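Long-range contacts in HslVU complex proteolytic subunit, putative (Trypanosoma brucei brucei, PDB 4HNZ), which serves as the threonine-protease subunit of the mitochondrial HslVU complex, hydrolysing proteins that the HslU ATPase has recognised and unfolded: residues Ser31-Arg36 against His166-Val171; Val42-Ala47 against Leu95-Ala100. All coordinates share one frame; numbering follows the deposited sequence.

Overall arrangement
Following the chain from Thr-1, the first segment met is Ser-31-Arg-36, which runs into strand 35-39. Contact 1 closes when strand 167-172 returns beside it near the C terminus, a loop of 129 intervening residues. Contact 2 is nested within that loop: segment 42-47 pairs with segment 95-100 across 47 residues, mostly helical. The two contacts have centres about 11 Å apart and both reach one sheet, through the neighbouring strands 35-39 and 42-48; Arg-36 N lies 2.7 Å from Ile-44 O, a probable hydrogen bond. Contact 2 therefore builds the interior of this sheet, whereas contact 1 joins its outermost strand within the chain, 35-39, to the other sheet, in which strand 167-172 pairs with strand 11-22.

Contact 1 (Ser31-Arg36 against His166-Val171); sequences SACKLR and HWDVEV
Leu-35 drives one methyl, CD1, onto segment 166-171, and this buried methyl makes the well-packed part of the contact. CD1 lies 3.5 Å from Asp-168 O and 3.8 Å from Asp-168 CB, while on the far side of Val-169 it meets Glu-170 CG at 4.0 Å. The methyl thus sits over the backbone between Asp-168 and Glu-170, both of which leave the backbone toward segment 31-36; Glu-170 OE2 forms a salt bridge with Arg-37. No clear direct hydrogen bond joins the segments, which fits their membership of different sheets: this is face packing in the two-sheet sandwich of the Ntn-hydrolase fold, beside the N-terminal threonine. Toward Ser-31 the packing is looser and partly exposed. Cys-33 SG, anti to its backbone N (chi1 -170°), approaches Asp-168 OD2 at 3.4 Å. A water bridges the gap, accepting from Lys-34 N at 2.7 Å and lying 2.7 Å from Asp-168 OD2, which also forms a salt bridge with Arg-18. Lys-34 itself turns elsewhere: its NZ reaches Asp-17 in a salt bridge and hydrogen-bonds Thr-1 OG1, the catalytic residue by similarity. On the flank, Arg-36 NH1 grips two carbonyls, Cys-33 O and Leu-35 O, both at 3.0 Å and close to the guanidinium plane.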
# COMPACT_ATOMS: atom_id res chain seq x y z
N SER A 31 30.78 19.18 8.18
CA SER A 31 31.94 19.07 9.03
C SER A 31 31.65 18.29 10.29
O SER A 31 32.17 18.62 11.34
CB SER A 31 32.36 20.50 9.40
OG SER A 31 31.26 21.16 10.00
N ALA A 32 30.79 17.28 10.23
CA ALA A 32 30.51 16.45 11.41
C ALA A 32 31.56 15.35 11.58
O ALA A 32 31.84 14.62 10.62
CB ALA A 32 29.15 15.80 11.28
N CYS A 33 32.02 15.10 12.81
CA CYS A 33 32.97 14.05 13.04
C CYS A 33 32.22 12.74 13.37
O CYS A 33 31.35 12.71 14.21
CB CYS A 33 33.91 14.44 14.19
SG CYS A 33 35.29 13.25 14.28
N LYS A 34 32.60 11.66 12.72
CA LYS A 34 31.88 10.41 12.90
C LYS A 34 32.77 9.33 13.53
O LYS A 34 32.37 8.17 13.60
CB LYS A 34 31.34 9.90 11.55
CG LYS A 34 30.35 10.83 10.92
CD LYS A 34 29.92 10.35 9.57
CE LYS A 34 29.07 11.43 8.92
NZ LYS A 34 28.79 11.10 7.49
N LEU A 35 33.94 9.73 14.03
CA LEU A 35 34.86 8.83 14.73
C LEU A 35 34.97 9.24 16.17
O LEU A 35 34.88 10.41 16.49
CB LEU A 35 36.23 8.89 14.11
CG LEU A 35 36.27 8.75 12.58
CD1 LEU A 35 37.71 8.68 12.13
CD2 LEU A 35 35.51 7.52 12.13
N ARG A 36 35.15 8.28 17.07
CA ARG A 36 35.42 8.61 18.45
C ARG A 36 36.54 7.74 18.95
O ARG A 36 36.66 6.56 18.57
CB ARG A 36 34.18 8.40 19.31
CG ARG A 36 33.02 9.33 19.04
CD ARG A 36 33.29 10.79 19.42
NE ARG A 36 32.06 11.59 19.22
CZ ARG A 36 31.61 12.05 18.04
NH1 ARG A 36 32.27 11.83 16.90
NH2 ARG A 36 30.49 12.74 17.99
N HIS A 166 35.35 15.35 2.82
CA HIS A 166 36.14 15.76 3.96
C HIS A 166 36.16 14.57 4.92
O HIS A 166 35.12 13.99 5.23
CB HIS A 166 35.55 17.02 4.62
CG HIS A 166 35.44 18.21 3.70
ND1 HIS A 166 36.55 18.84 3.18
CD2 HIS A 166 34.37 18.91 3.25
CE1 HIS A 166 36.17 19.85 2.42
NE2 HIS A 166 34.84 19.91 2.45
N TRP A 167 37.34 14.12 5.34
CA TRP A 167 37.47 12.85 6.09
C TRP A 167 38.21 13.06 7.39
O TRP A 167 39.16 13.80 7.45
CB TRP A 167 38.18 11.78 5.27
CG TRP A 167 37.67 11.68 3.90
CD1 TRP A 167 36.35 11.65 3.52
CD2 TRP A 167 38.43 11.66 2.71
NE1 TRP A 167 36.26 11.68 2.14
CE2 TRP A 167 37.53 11.67 1.63
CE3 TRP A 167 39.78 11.66 2.44
CZ2 TRP A 167 37.95 11.64 0.30
CZ3 TRP A 167 40.19 11.68 1.11
CH2 TRP A 167 39.28 11.68 0.07
N ASP A 168 37.81 12.37 8.42
CA ASP A 168 38.61 12.23 9.63
C ASP A 168 39.33 10.89 9.57
O ASP A 168 38.82 9.91 9.02
CB ASP A 168 37.69 12.30 10.84
CG ASP A 168 37.16 13.71 11.07
OD1 ASP A 168 38.00 14.59 11.33
OD2 ASP A 168 35.92 13.94 10.99
N VAL A 169 40.52 10.87 10.15
CA VAL A 169 41.38 9.71 10.14
C VAL A 169 41.82 9.37 11.57
O VAL A 169 42.26 10.23 12.32
CB VAL A 169 42.63 9.98 9.32
CG1 VAL A 169 43.46 8.73 9.24
CG2 VAL A 169 42.27 10.45 7.92
N GLU A 170 41.71 8.10 11.93
CA GLU A 170 42.40 7.59 13.09
C GLU A 170 43.35 6.48 12.64
O GLU A 170 43.01 5.66 11.79
CB GLU A 170 41.40 7.05 14.11
CG GLU A 170 40.60 8.12 14.84
CD GLU A 170 41.42 8.93 15.84
OE1 GLU A 170 40.86 9.93 16.35
OE2 GLU A 170 42.58 8.59 16.16
N VAL A 171 44.46 6.36 13.36
CA VAL A 171 45.47 5.34 13.10
C VAL A 171 45.80 4.56 14.39
O VAL A 171 45.79 5.11 15.48
CB VAL A 171 46.73 6.04 12.53
CG1 VAL A 171 47.73 5.02 12.05
CG2 VAL A 171 46.34 6.94 11.38
O HOH W 1 34.21 11.87 10.52

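Contact 2 (Val42-Ala47 against Leu95-Ala100)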
# COMPACT_ATOMS: atom_id res chain seq x y z
N VAL A 42 41.31 1.96 21.34
CA VAL A 42 40.06 1.63 20.69
C VAL A 42 39.39 2.87 20.08
O VAL A 42 39.18 3.88 20.75
CB VAL A 42 39.07 0.94 21.64
CG1 VAL A 42 37.78 0.66 20.95
CG2 VAL A 42 39.64 -0.35 22.18
N VAL A 43 39.10 2.78 18.79
CA VAL A 43 38.41 3.85 18.11
C VAL A 43 37.18 3.28 17.44
O VAL A 43 37.07 2.08 17.16
CB VAL A 43 39.31 4.55 17.06
CG1 VAL A 43 40.50 5.18 17.71
CG2 VAL A 43 39.81 3.57 16.01
N ILE A 44 36.21 4.14 17.25
CA ILE A 44 34.92 3.69 16.74
C ILE A 44 34.33 4.73 15.77
O ILE A 44 34.56 5.92 15.94
CB ILE A 44 33.94 3.39 17.86
CG1 ILE A 44 32.58 3.04 17.28
CG2 ILE A 44 33.74 4.59 18.71
CD1 ILE A 44 31.76 2.25 18.26
N GLY A 45 33.72 4.22 14.69
CA GLY A 45 33.15 5.02 13.69
C GLY A 45 31.71 4.63 13.54
O GLY A 45 31.39 3.48 13.70
N PHE A 46 30.86 5.60 13.19
CA PHE A 46 29.40 5.39 13.16
C PHE A 46 28.68 5.96 11.95
O PHE A 46 29.08 7.00 11.43
CB PHE A 46 28.73 5.85 14.44
CG PHE A 46 28.71 7.35 14.64
CD1 PHE A 46 27.69 8.15 14.13
CD2 PHE A 46 29.68 7.98 15.42
CE1 PHE A 46 27.61 9.56 14.40
CE2 PHE A 46 29.63 9.37 15.64
CZ PHE A 46 28.59 10.15 15.12
N ALA A 47 27.75 5.19 11.43
CA ALA A 47 26.71 5.69 10.59
C ALA A 47 25.44 5.76 11.41
O ALA A 47 25.19 4.85 12.22
CB ALA A 47 26.49 4.77 9.39
N LEU A 95 28.13 0.49 13.38
CA LEU A 95 29.41 0.83 14.07
C LEU A 95 30.50 0.03 13.54
O LEU A 95 30.28 -1.12 13.17
CB LEU A 95 29.35 0.51 15.55
CG LEU A 95 28.21 1.13 16.32
CD1 LEU A 95 28.26 0.63 17.75
CD2 LEU A 95 28.21 2.68 16.29
N ILE A 96 31.66 0.64 13.41
CA ILE A 96 32.89 -0.12 13.25
C ILE A 96 33.75 0.20 14.46
O ILE A 96 33.96 1.37 14.78
CB ILE A 96 33.67 0.27 12.00
CG1 ILE A 96 32.91 -0.19 10.77
CG2 ILE A 96 35.01 -0.43 11.99
CD1 ILE A 96 33.57 0.18 9.46
N VAL A 97 34.25 -0.86 15.10
CA VAL A 97 35.13 -0.73 16.26
C VAL A 97 36.49 -1.28 15.87
O VAL A 97 36.57 -2.44 15.50
CB VAL A 97 34.69 -1.61 17.45
CG1 VAL A 97 35.23 -1.04 18.77
CG2 VAL A 97 33.21 -1.74 17.52
N CYS A 98 37.54 -0.50 16.12
CA CYS A 98 38.91 -0.92 15.92
C CYS A 98 39.81 -0.87 17.11
O CYS A 98 39.81 0.09 17.88
CB CYS A 98 39.61 0.03 14.96
SG CYS A 98 39.02 -0.15 13.32
N SER A 99 40.59 -1.93 17.24
CA SER A 99 41.79 -1.91 18.02
C SER A 99 42.92 -2.25 17.06
O SER A 99 42.70 -2.51 15.87
CB SER A 99 41.73 -2.92 19.15
OG SER A 99 41.74 -4.21 18.63
N ALA A 100 44.14 -2.27 17.59
CA ALA A 100 45.30 -2.66 16.80
C ALA A 100 45.13 -4.10 16.36
O ALA A 100 45.38 -4.42 15.20
CB ALA A 100 46.58 -2.47 17.59
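Val-43 and Cys-98 face each other as a hydrogen-bonded antiparallel pair, with Cys-98 N donating to Val-43 O at 2.8 Å in an almost straight bond (N-H...O 178°) and Val-43 N returning one to Cys-98 O. The exchange is repeated next door, where Gly-45 N to Ile-96 O and Ile-96 N to Gly-45 O both measure 2.9 Å. Between these pairs Ile-44 CA approaches Ile-96 O at 3.2 Å, a CA-H...O contact that supplements sheet bonding. On the face carrying Ile-44, Phe-46, Leu-95 and Val-97, the Ile-44 and Leu-95 side chains cross obliquely, CD1 to CD1 at 3.9 Å. Leu-95 CD2 meets Phe-46 CB at 3.7 Å, whereas the phenyl ring, with CG between the backbone N and the carbonyl carbon (chi1 70°), leads away from Leu-95. On the reverse face Val-43 CG2 touches Cys-98 CB at 3.7 Å. Farther out, helix 50-66 packs on Ile-44 and Phe-46 through Met-57, and helix 71-84 reaches Leu-95 and Val-97 through Leu-78 and Leu-71. Strands 35-39 and 103-107 continue the sheet. The axes of strands 42-47 and 95-98 approach to 4.7 Å at 168°, and the two form the interior of an antiparallel sheet covered by helices on the Ile-44 face, as in the alpha-beta-beta-alpha sandwich of proteasome-type Ntn hydrolases.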